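Glycoside hydrolase family 31 (Trueperella pyogenes, PDB 5I0G) probably hydrolyses alpha-glucosidic links of cycloalternan, a cyclic glucose tetrasaccharide, which it binds in a pocket of its glycoside hydrolase family 31 barrel. Local coordinates at residues G296-G301 / I587-S592; W560-F565 / R577-A582; N302-Q307 / S325-E330. The protein carries 1 engineered substitution. All coordinates share one frame; numbering follows the deposited sequence.

Contact 1 (G296-G301 / I587-S592); sequences GLWASG and IMQYHS. With GLC (alpha-D-glucopyranose), chain B.
Ser300 and His591 meet where two neighbouring parallel strands run out toward the sugar. The hydroxyl of Ser300, trans to the backbone N (chi1 179°), lies beside the imidazole; ND1 of His591 donates to Ser300 OG at 2.8 Å, a strongly bent and therefore weak bond. From the same ring NE2 donates to O4 of the chain B glucose at 3.0 Å and is also hydrogen-bonded to O3, so the one nitrogen is shared between two adjacent hydroxyls. A water joins Ser300 OG to Gln589 OE1, while the amide nitrogen of Gln589 goes to Asp561.

Farther from the sugar, Trp298 N gives Met588 O a straight bond (3.0 Å, 167°), and Tyr590 N returns a weak one to Trp298 O. Trp298 and Gln589 share one sheet face: CB of Trp298 rests on Gln589 CG at 3.5 Å, Ile587 CG2 sits over the five-membered ring, and the indole NE1 bonds Ile294 O. On the other face Tyr590 turns its ring back over its own backbone (chi1 72°), bringing one ring face over Ala299 CA, 4.2 Å from the centroid, and its hydroxyl to His317. Leu297 CD1 packs against Met588 CG at 3.8 Å. Pairing of the first strand with the eighth closes a TIM barrel, with the glycan site at the strands' C-terminal ends.

Contact 2 (W560-F565 / R577-A582); sequences WDLAGF and RAFAAA. With GLC (alpha-D-glucopyranose), chain B.
Ala563 meets Ala578 from a backbone shape uncommon for a residue with a side chain: its phi is positive (66°), at the third position (i+2) of a type II turn from Asp561 to Gly564, a position often held by glycine. From there its methyl packs against that of the helix, Ala563 CB to Ala578 CB at 3.8 Å. The same Ala578 CB also lies 3.6 Å from Ala563 N, so one methyl presses on both the backbone and the side chain of the turn. No hydrogen bond crosses the contact; the turn is held by its own Gly564 N to Asp561 O bond.

Small alanines along this face of the helix let the bulkier groups come close. Trp560 leans its six-membered ring on the first of them, CH2 lying 3.7 Å from Ala578 CB, and NE1 is near Ala582 CB. That indole nitrogen is buried with no polar partner anywhere in the model, while Leu562 CA covers the centre of one face of the ring. These parts belong to a beta-alpha-beta unit of the TIM barrel, in which strand 558-561 leads through this turn and loop to helix 572-582, which packs on the outside of the sheet before strand 587-590. Leu562 holds its CG between the backbone N and the carbonyl carbon (chi1 72°), which sends both methyls to the helix: CD2 touches Ala582 CB at 3.8 Å, and CD1 comes against Phe579 CD2 at 3.9 Å, meeting the ring obliquely. Phe579 also touches Met588 and residues of helix 617-631. Just past the turn Phe565 takes no part in the helix packing; its ring meets that of His591, and its CE2 lies 3.6 Å from C3 of the chain B glucose.

Contact 3 (N302-Q307 / S325-E330); sequences NEWNTQ and SVVVIE. With GLC (alpha-D-glucopyranose), chain C; GLC (alpha-D-glucopyranose), chain B.
Asn302 and Glu330 form the tight end of this contact, at the bound sugar. Asn302 ND2 donates to Glu330 OE1 at 2.8 Å along a nearly straight line (164°). The carboxylate oxygen is met on its anti side, slightly out of the carboxylate plane, and the amide and carboxylate planes stand 77° apart. ND2 makes a second, more bent bond of 2.8 Å to O5 of the chain C glucose, so the amide nitrogen is shared between protein and ligand. Asn302 can do this because its CG is trans to the backbone N (chi1 -169°), which swings the amide across the glutamate. Glu330 OE1 in turn accepts the O4 hydroxyl of the chain B glucose at 2.6 Å, and its OE2 forms a salt bridge with Lys465, which together would hold the carboxylate in place.

The two glucoses are joined through O6 of the chain B unit and C1 of the chain C unit, so Asn302 and Glu330 hold the two sides of an alpha-1,6 link. Both residues stand just beyond the C-terminal ends of the first two strands of the TIM barrel, where the sugar pocket of this fold lies. Away from the sugar the fit is looser. Trp304, centre of an inverse gamma turn, brings the edge of its ring near Val327, CZ3 to Val327 CG2 at 4.3 Å, while its NE1 bonds Asp603. Trp304 O lies 4.0 Å from Ile329 CG2, and a water that accepts from Glu330 N lies 2.9 Å from Trp304 O, to which it may donate. Asn305, Thr306 and Gln307 are partly exposed and do not meet the strand; Thr306 instead N-caps helix 307-319.

How the contacts relate
All three contacts belong to one closed eight-stranded parallel barrel, the family 31 TIM-barrel domain. Contact 1 pairs its first and last strands; contact 3 links the loop after the first strand to the second, and contact 2 sets the seventh strand and its turn against helix 572-582. Along the chain contact 3 comes before contact 2, and both fall between the two segments of contact 1. Contact 1 has its centre about 9 Å from that of contact 2 and 10 Å from that of contact 3, touching each; contacts 2 and 3 lie about 18 Å apart, centre to centre. All three reach the chain B glucose, so the region where the barrel closes supplies part of the sugar pocket.

Contact 1 (G296-G301 / I587-S592)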
loop_
_atom_site.group_PDB
_atom_site.type_symbol
_atom_site.label_atom_id
_atom_site.label_comp_id
_atom_site.label_asym_id
_atom_site.label_seq_id
_atom_site.Cartn_x
_atom_site.Cartn_y
_atom_site.Cartn_z
ATOM N N GLY A 296 9.802 -8.386 19.069
ATOM C CA GLY A 296 10.140 -9.804 18.925
ATOM C C GLY A 296 9.728 -10.374 17.571
ATOM O O GLY A 296 9.235 -9.655 16.685
ATOM N N LEU A 297 9.956 -11.669 17.391
ATOM C CA LEU A 297 9.594 -12.325 16.145
ATOM C C LEU A 297 8.062 -12.463 16.044
ATOM O O LEU A 297 7.408 -12.937 16.987
ATOM C CB LEU A 297 10.269 -13.698 16.044
ATOM C CG LEU A 297 9.947 -14.518 14.797
ATOM C CD1 LEU A 297 10.459 -13.827 13.542
ATOM C CD2 LEU A 297 10.538 -15.906 14.937
ATOM N N TRP A 298 7.509 -12.042 14.901
ATOM C CA TRP A 298 6.087 -12.259 14.567
ATOM C C TRP A 298 5.977 -13.507 13.704
ATOM O O TRP A 298 6.657 -13.602 12.681
ATOM C CB TRP A 298 5.519 -11.099 13.744
ATOM C CG TRP A 298 5.380 -9.777 14.447
ATOM C CD1 TRP A 298 6.291 -9.172 15.269
ATOM C CD2 TRP A 298 4.265 -8.887 14.368
ATOM N NE1 TRP A 298 5.812 -7.963 15.710
ATOM C CE2 TRP A 298 4.569 -7.759 15.174
ATOM C CE3 TRP A 298 3.037 -8.928 13.697
ATOM C CZ2 TRP A 298 3.690 -6.679 15.326
ATOM C CZ3 TRP A 298 2.155 -7.838 13.844
ATOM C CH2 TRP A 298 2.493 -6.741 14.661
ATOM N N ALA A 299 5.100 -14.431 14.094
ATOM C CA ALA A 299 4.829 -15.667 13.338
ATOM C C ALA A 299 3.483 -15.565 12.626
ATOM O O ALA A 299 2.499 -15.149 13.246
ATOM C CB ALA A 299 4.804 -16.863 14.282
ATOM N N SER A 300 3.431 -15.961 11.355
ATOM C CA SER A 300 2.189 -15.903 10.586
ATOM C C SER A 300 2.141 -16.948 9.486
ATOM O O SER A 300 3.163 -17.339 8.912
ATOM C CB SER A 300 2.017 -14.495 9.971
ATOM O OG SER A 300 0.830 -14.382 9.190
ATOM N N GLY A 301 0.934 -17.384 9.176
ATOM C CA GLY A 301 0.706 -18.287 8.051
ATOM C C GLY A 301 -0.777 -18.448 7.782
ATOM O O GLY A 301 -1.539 -18.849 8.666
ATOM N N ILE A 587 10.247 -4.220 12.145
ATOM C CA ILE A 587 9.334 -5.346 12.425
ATOM C C ILE A 587 9.809 -6.584 11.671
ATOM O O ILE A 587 9.914 -6.561 10.448
ATOM C CB ILE A 587 7.872 -5.031 12.039
ATOM C CG1 ILE A 587 7.380 -3.759 12.745
ATOM C CG2 ILE A 587 6.941 -6.216 12.320
ATOM C CD1 ILE A 587 7.402 -3.824 14.249
ATOM N N MET A 588 10.102 -7.640 12.438
ATOM C CA MET A 588 10.634 -8.919 11.958
ATOM C C MET A 588 9.501 -9.925 11.947
ATOM O O MET A 588 8.940 -10.240 13.012
ATOM C CB MET A 588 11.732 -9.399 12.900
ATOM C CG MET A 588 12.418 -10.693 12.494
ATOM S SD MET A 588 13.499 -11.293 13.803
ATOM C CE MET A 588 14.321 -12.634 12.945
ATOM N N GLN A 589 9.189 -10.446 10.759
ATOM C CA GLN A 589 7.975 -11.252 10.542
ATOM C C GLN A 589 8.096 -12.182 9.348
ATOM O O GLN A 589 8.579 -11.768 8.313
ATOM C CB GLN A 589 6.759 -10.313 10.342
ATOM C CG GLN A 589 5.394 -11.007 10.233
ATOM C CD GLN A 589 4.668 -10.821 8.903
ATOM O OE1 GLN A 589 3.448 -10.898 8.865
ATOM N NE2 GLN A 589 5.398 -10.562 7.820
ATOM N N TYR A 590 7.636 -13.429 9.504
ATOM C CA TYR A 590 7.465 -14.365 8.393
ATOM C C TYR A 590 6.004 -14.673 8.173
ATOM O O TYR A 590 5.214 -14.598 9.105
ATOM C CB TYR A 590 8.270 -15.665 8.589
ATOM C CG TYR A 590 7.775 -16.633 9.638
ATOM C CD1 TYR A 590 6.749 -17.534 9.358
ATOM C CD2 TYR A 590 8.363 -16.682 10.897
ATOM C CE1 TYR A 590 6.316 -18.456 10.309
ATOM C CE2 TYR A 590 7.944 -17.602 11.850
ATOM C CZ TYR A 590 6.912 -18.480 11.553
ATOM O OH TYR A 590 6.474 -19.380 12.506
ATOM N N HIS A 591 5.673 -15.037 6.939
ATOM C CA HIS A 591 4.289 -15.147 6.500
ATOM C C HIS A 591 4.186 -16.061 5.268
ATOM O O HIS A 591 5.162 -16.239 4.558
ATOM C CB HIS A 591 3.771 -13.739 6.188
ATOM C CG HIS A 591 2.330 -13.689 5.788
ATOM N ND1 HIS A 591 1.350 -14.431 6.422
ATOM C CD2 HIS A 591 1.698 -12.970 4.828
ATOM C CE1 HIS A 591 0.189 -14.203 5.840
ATOM N NE2 HIS A 591 0.368 -13.306 4.884
ATOM N N SER A 592 3.016 -16.649 5.040
ATOM C CA SER A 592 2.794 -17.521 3.889
ATOM C C SER A 592 1.353 -17.408 3.377
ATOM O O SER A 592 0.411 -17.324 4.159
ATOM C CB SER A 592 3.093 -18.993 4.252
ATOM O OG SER A 592 2.220 -19.443 5.283
HETATM C C1 GLC B . -3.754 -10.357 1.002
HETATM C C2 GLC B . -2.483 -9.993 1.774
HETATM C C3 GLC B . -1.867 -11.233 2.405
HETATM C C4 GLC B . -2.880 -12.052 3.196
HETATM C C5 GLC B . -4.119 -12.311 2.354
HETATM C C6 GLC B . -5.210 -12.981 3.166
HETATM O O2 GLC B . -1.505 -9.379 0.912
HETATM O O3 GLC B . -0.788 -10.888 3.279
HETATM O O4 GLC B . -2.289 -13.304 3.542
HETATM O O5 GLC B . -4.649 -11.086 1.834
HETATM O O6 GLC B . -6.133 -13.516 2.224
HETATM O O HOH W 1 9.741 -7.288 15.441
HETATM O O HOH W 2 4.147 -19.510 7.342
HETATM O O HOH W 3 0.787 -11.346 9.130
#

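Contact 2 (W560-F565 / R577-A582)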
loop_
_atom_site.group_PDB
_atom_site.type_symbol
_atom_site.label_atom_id
_atom_site.label_comp_id
_atom_site.label_asym_id
_atom_site.label_seq_id
_atom_site.Cartn_x
_atom_site.Cartn_y
_atom_site.Cartn_z
ATOM N N TRP A 560 8.293 -6.574 6.675
ATOM C CA TRP A 560 7.980 -7.236 5.423
ATOM C C TRP A 560 7.847 -8.728 5.689
ATOM O O TRP A 560 8.287 -9.202 6.739
ATOM C CB TRP A 560 9.073 -6.924 4.386
ATOM C CG TRP A 560 10.455 -7.486 4.712
ATOM C CD1 TRP A 560 11.210 -7.247 5.845
ATOM C CD2 TRP A 560 11.238 -8.372 3.889
ATOM N NE1 TRP A 560 12.400 -7.948 5.767
ATOM C CE2 TRP A 560 12.445 -8.633 4.580
ATOM C CE3 TRP A 560 11.038 -8.958 2.627
ATOM C CZ2 TRP A 560 13.460 -9.463 4.046
ATOM C CZ3 TRP A 560 12.036 -9.790 2.096
ATOM C CH2 TRP A 560 13.241 -10.025 2.806
ATOM N N ASP A 561 7.233 -9.441 4.738
ATOM C CA ASP A 561 7.158 -10.900 4.755
ATOM C C ASP A 561 8.527 -11.420 4.371
ATOM O O ASP A 561 8.866 -11.460 3.174
ATOM C CB ASP A 561 6.133 -11.427 3.743
ATOM C CG ASP A 561 4.731 -10.910 3.988
ATOM O OD1 ASP A 561 4.428 -10.502 5.140
ATOM O OD2 ASP A 561 3.945 -10.892 3.005
ATOM N N LEU A 562 9.329 -11.787 5.366
ATOM C CA LEU A 562 10.716 -12.118 5.099
ATOM C C LEU A 562 10.824 -13.325 4.142
ATOM O O LEU A 562 10.104 -14.310 4.300
ATOM C CB LEU A 562 11.500 -12.336 6.401
ATOM C CG LEU A 562 11.270 -13.588 7.238
ATOM C CD1 LEU A 562 12.143 -14.754 6.786
ATOM C CD2 LEU A 562 11.579 -13.281 8.695
ATOM N N ALA A 563 11.687 -13.170 3.135
ATOM C CA ALA A 563 11.922 -14.124 2.055
ATOM C C ALA A 563 10.733 -14.334 1.092
ATOM O O ALA A 563 10.757 -15.258 0.288
ATOM C CB ALA A 563 12.403 -15.454 2.632
ATOM N N GLY A 564 9.705 -13.478 1.161
ATOM C CA GLY A 564 8.489 -13.651 0.355
ATOM C C GLY A 564 7.490 -14.649 0.938
ATOM O O GLY A 564 7.871 -15.674 1.555
ATOM N N PHE A 565 6.211 -14.338 0.720
ATOM C CA PHE A 565 5.085 -15.146 1.199
ATOM C C PHE A 565 4.398 -15.981 0.106
ATOM O O PHE A 565 3.682 -16.921 0.436
ATOM C CB PHE A 565 4.068 -14.239 1.987
ATOM C CG PHE A 565 2.818 -13.826 1.220
ATOM C CD1 PHE A 565 2.886 -13.171 -0.013
ATOM C CD2 PHE A 565 1.558 -14.046 1.776
ATOM C CE1 PHE A 565 1.727 -12.795 -0.691
ATOM C CE2 PHE A 565 0.395 -13.667 1.116
ATOM C CZ PHE A 565 0.471 -13.041 -0.123
ATOM N N ARG A 577 19.559 -15.445 4.180
ATOM C CA ARG A 577 19.952 -14.041 4.009
ATOM C C ARG A 577 18.829 -13.106 4.426
ATOM O O ARG A 577 19.094 -12.058 5.015
ATOM C CB ARG A 577 20.351 -13.723 2.577
ATOM C CG ARG A 577 21.583 -14.454 2.044
ATOM C CD ARG A 577 22.783 -14.319 2.949
ATOM N NE ARG A 577 24.005 -14.752 2.268
ATOM C CZ ARG A 577 25.186 -14.915 2.853
ATOM N NH1 ARG A 577 25.344 -14.659 4.146
ATOM N NH2 ARG A 577 26.229 -15.316 2.125
ATOM N N ALA A 578 17.587 -13.488 4.130
ATOM C CA ALA A 578 16.417 -12.648 4.440
ATOM C C ALA A 578 16.098 -12.653 5.926
ATOM O O ALA A 578 15.698 -11.621 6.461
ATOM C CB ALA A 578 15.200 -13.085 3.646
ATOM N N PHE A 579 16.255 -13.811 6.580
ATOM C CA PHE A 579 16.003 -13.923 8.023
ATOM C C PHE A 579 17.022 -13.081 8.804
ATOM O O PHE A 579 16.661 -12.415 9.766
ATOM C CB PHE A 579 16.058 -15.382 8.477
ATOM C CG PHE A 579 15.393 -15.647 9.795
ATOM C CD1 PHE A 579 16.056 -15.386 10.992
ATOM C CD2 PHE A 579 14.118 -16.212 9.847
ATOM C CE1 PHE A 579 15.455 -15.668 12.211
ATOM C CE2 PHE A 579 13.511 -16.491 11.070
ATOM C CZ PHE A 579 14.179 -16.219 12.248
ATOM N N ALA A 580 18.277 -13.107 8.358
ATOM C CA ALA A 580 19.337 -12.282 8.939
ATOM C C ALA A 580 19.045 -10.799 8.795
ATOM O O ALA A 580 19.218 -10.040 9.737
ATOM C CB ALA A 580 20.678 -12.606 8.282
ATOM N N ALA A 581 18.633 -10.401 7.592
ATOM C CA ALA A 581 18.255 -9.018 7.281
ATOM C C ALA A 581 17.071 -8.551 8.119
ATOM O O ALA A 581 17.106 -7.451 8.694
ATOM C CB ALA A 581 17.928 -8.884 5.798
ATOM N N ALA A 582 16.040 -9.397 8.218
ATOM C CA ALA A 582 14.839 -9.072 8.986
ATOM C C ALA A 582 15.142 -8.866 10.469
ATOM O O ALA A 582 14.476 -8.078 11.146
ATOM C CB ALA A 582 13.775 -10.141 8.796
HETATM C C1 GLC B . -3.754 -10.357 1.002
HETATM C C2 GLC B . -2.483 -9.993 1.774
HETATM C C3 GLC B . -1.867 -11.233 2.405
HETATM C C4 GLC B . -2.880 -12.052 3.196
HETATM C C5 GLC B . -4.119 -12.311 2.354
HETATM C C6 GLC B . -5.210 -12.981 3.166
HETATM O O2 GLC B . -1.505 -9.379 0.912
HETATM O O3 GLC B . -0.788 -10.888 3.279
HETATM O O4 GLC B . -2.289 -13.304 3.542
HETATM O O5 GLC B . -4.649 -11.086 1.834
HETATM O O6 GLC B . -6.133 -13.516 2.224
#

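Contact 3 (N302-Q307 / S325-E330)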
loop_
_atom_site.group_PDB
_atom_site.type_symbol
_atom_site.label_atom_id
_atom_site.label_comp_id
_atom_site.label_asym_id
_atom_site.label_seq_id
_atom_site.Cartn_x
_atom_site.Cartn_y
_atom_site.Cartn_z
ATOM N N ASN A 302 -1.191 -18.146 6.558
ATOM C CA ASN A 302 -2.602 -18.187 6.226
ATOM C C ASN A 302 -3.255 -19.564 6.429
ATOM O O ASN A 302 -4.435 -19.629 6.757
ATOM C CB ASN A 302 -2.856 -17.681 4.812
ATOM C CG ASN A 302 -4.327 -17.456 4.546
ATOM O OD1 ASN A 302 -4.988 -18.323 3.983
ATOM N ND2 ASN A 302 -4.868 -16.320 5.001
ATOM N N GLU A 303 -2.498 -20.648 6.288
ATOM C CA GLU A 303 -3.074 -21.993 6.445
ATOM C C GLU A 303 -3.167 -22.496 7.902
ATOM O O GLU A 303 -3.550 -23.646 8.154
ATOM C CB GLU A 303 -2.370 -22.972 5.514
ATOM C CG GLU A 303 -2.593 -22.569 4.058
ATOM C CD GLU A 303 -2.185 -23.623 3.066
ATOM O OE1 GLU A 303 -2.671 -23.570 1.919
ATOM O OE2 GLU A 303 -1.405 -24.511 3.434
ATOM N N TRP A 304 -2.843 -21.625 8.859
ATOM C CA TRP A 304 -3.103 -21.885 10.268
ATOM C C TRP A 304 -4.540 -21.449 10.574
ATOM O O TRP A 304 -4.780 -20.385 11.154
ATOM C CB TRP A 304 -2.103 -21.138 11.156
ATOM C CG TRP A 304 -0.650 -21.441 10.869
ATOM C CD1 TRP A 304 -0.138 -22.463 10.109
ATOM C CD2 TRP A 304 0.474 -20.695 11.345
ATOM N NE1 TRP A 304 1.230 -22.390 10.078
ATOM C CE2 TRP A 304 1.635 -21.307 10.818
ATOM C CE3 TRP A 304 0.610 -19.566 12.160
ATOM C CZ2 TRP A 304 2.908 -20.850 11.096
ATOM C CZ3 TRP A 304 1.876 -19.096 12.428
ATOM C CH2 TRP A 304 3.022 -19.748 11.894
ATOM N N ASN A 305 -5.491 -22.294 10.184
ATOM C CA ASN A 305 -6.908 -21.958 10.242
ATOM C C ASN A 305 -7.717 -22.750 11.261
ATOM O O ASN A 305 -8.936 -22.768 11.176
ATOM C CB ASN A 305 -7.527 -22.062 8.839
ATOM C CG ASN A 305 -7.776 -23.502 8.390
ATOM O OD1 ASN A 305 -7.067 -24.449 8.797
ATOM N ND2 ASN A 305 -8.791 -23.677 7.538
ATOM N N THR A 306 -7.038 -23.440 12.181
ATOM C CA THR A 306 -7.668 -24.035 13.355
ATOM C C THR A 306 -6.813 -23.728 14.579
ATOM O O THR A 306 -5.632 -23.401 14.472
ATOM C CB THR A 306 -7.807 -25.571 13.244
ATOM O OG1 THR A 306 -6.519 -26.183 13.295
ATOM C CG2 THR A 306 -8.511 -25.988 11.945
ATOM N N GLN A 307 -7.420 -23.867 15.748
ATOM C CA GLN A 307 -6.727 -23.692 17.021
ATOM C C GLN A 307 -5.563 -24.672 17.111
ATOM O O GLN A 307 -4.470 -24.322 17.540
ATOM C CB GLN A 307 -7.710 -23.916 18.159
ATOM C CG GLN A 307 -7.233 -23.480 19.535
ATOM C CD GLN A 307 -8.381 -23.280 20.522
ATOM O OE1 GLN A 307 -9.508 -22.949 20.146
ATOM N NE2 GLN A 307 -8.083 -23.440 21.800
ATOM N N SER A 325 7.093 -13.376 19.801
ATOM C CA SER A 325 6.345 -12.369 20.558
ATOM C C SER A 325 4.910 -12.195 20.107
ATOM O O SER A 325 4.089 -11.733 20.888
ATOM C CB SER A 325 7.014 -11.016 20.410
ATOM O OG SER A 325 8.142 -11.014 21.233
ATOM N N VAL A 326 4.642 -12.494 18.833
ATOM C CA VAL A 326 3.361 -12.212 18.215
ATOM C C VAL A 326 2.966 -13.354 17.266
ATOM O O VAL A 326 3.801 -13.855 16.492
ATOM C CB VAL A 326 3.417 -10.860 17.440
ATOM C CG1 VAL A 326 2.087 -10.544 16.756
ATOM C CG2 VAL A 326 3.808 -9.717 18.372
ATOM N N VAL A 327 1.694 -13.762 17.326
ATOM C CA VAL A 327 1.136 -14.647 16.305
ATOM C C VAL A 327 0.022 -13.897 15.584
ATOM O O VAL A 327 -0.869 -13.327 16.223
ATOM C CB VAL A 327 0.691 -16.040 16.852
ATOM C CG1 VAL A 327 -0.343 -15.943 17.959
ATOM C CG2 VAL A 327 0.162 -16.924 15.719
ATOM N N VAL A 328 0.103 -13.866 14.254
ATOM C CA VAL A 328 -0.966 -13.299 13.435
ATOM C C VAL A 328 -1.798 -14.490 13.007
ATOM O O VAL A 328 -1.254 -15.491 12.539
ATOM C CB VAL A 328 -0.447 -12.524 12.207
ATOM C CG1 VAL A 328 -1.605 -11.948 11.384
ATOM C CG2 VAL A 328 0.512 -11.410 12.626
ATOM N N ILE A 329 -3.112 -14.399 13.221
ATOM C CA ILE A 329 -4.067 -15.387 12.700
ATOM C C ILE A 329 -4.951 -14.710 11.646
ATOM O O ILE A 329 -5.733 -13.805 11.973
ATOM C CB ILE A 329 -4.955 -15.977 13.813
ATOM C CG1 ILE A 329 -4.101 -16.420 15.012
ATOM C CG2 ILE A 329 -5.770 -17.148 13.267
ATOM C CD1 ILE A 329 -4.894 -17.007 16.164
ATOM N N GLU A 330 -4.841 -15.180 10.400
ATOM C CA GLU A 330 -5.621 -14.656 9.273
ATOM C C GLU A 330 -6.894 -15.420 9.011
ATOM O O GLU A 330 -7.976 -14.813 8.905
ATOM C CB GLU A 330 -4.779 -14.644 8.012
ATOM C CG GLU A 330 -3.607 -13.690 8.086
ATOM C CD GLU A 330 -3.035 -13.380 6.730
ATOM O OE1 GLU A 330 -3.161 -14.233 5.816
ATOM O OE2 GLU A 330 -2.472 -12.278 6.578
HETATM C C1 GLC C . -6.444 -14.900 2.478
HETATM C C2 GLC C . -7.353 -15.379 1.368
HETATM C C3 GLC C . -8.705 -14.688 1.458
HETATM C C4 GLC C . -9.319 -14.893 2.835
HETATM C C5 GLC C . -8.327 -14.470 3.921
HETATM C C6 GLC C . -8.790 -14.808 5.335
HETATM O O2 GLC C . -6.739 -15.062 0.121
HETATM O O3 GLC C . -9.552 -15.236 0.440
HETATM O O4 GLC C . -10.534 -14.134 2.903
HETATM O O5 GLC C . -7.073 -15.133 3.738
HETATM O O6 GLC C . -8.687 -16.221 5.557
HETATM C C1 GLC B . -3.754 -10.357 1.002
HETATM C C2 GLC B . -2.483 -9.993 1.774
HETATM C C3 GLC B . -1.867 -11.233 2.405
HETATM C C4 GLC B . -2.880 -12.052 3.196
HETATM C C5 GLC B . -4.119 -12.311 2.354
HETATM C C6 GLC B . -5.210 -12.981 3.166
HETATM O O2 GLC B . -1.505 -9.379 0.912
HETATM O O3 GLC B . -0.788 -10.888 3.279
HETATM O O4 GLC B . -2.289 -13.304 3.542
HETATM O O5 GLC B . -4.649 -11.086 1.834
HETATM O O6 GLC B . -6.133 -13.516 2.224
HETATM O O HOH W 4 -4.147 -17.900 9.845
#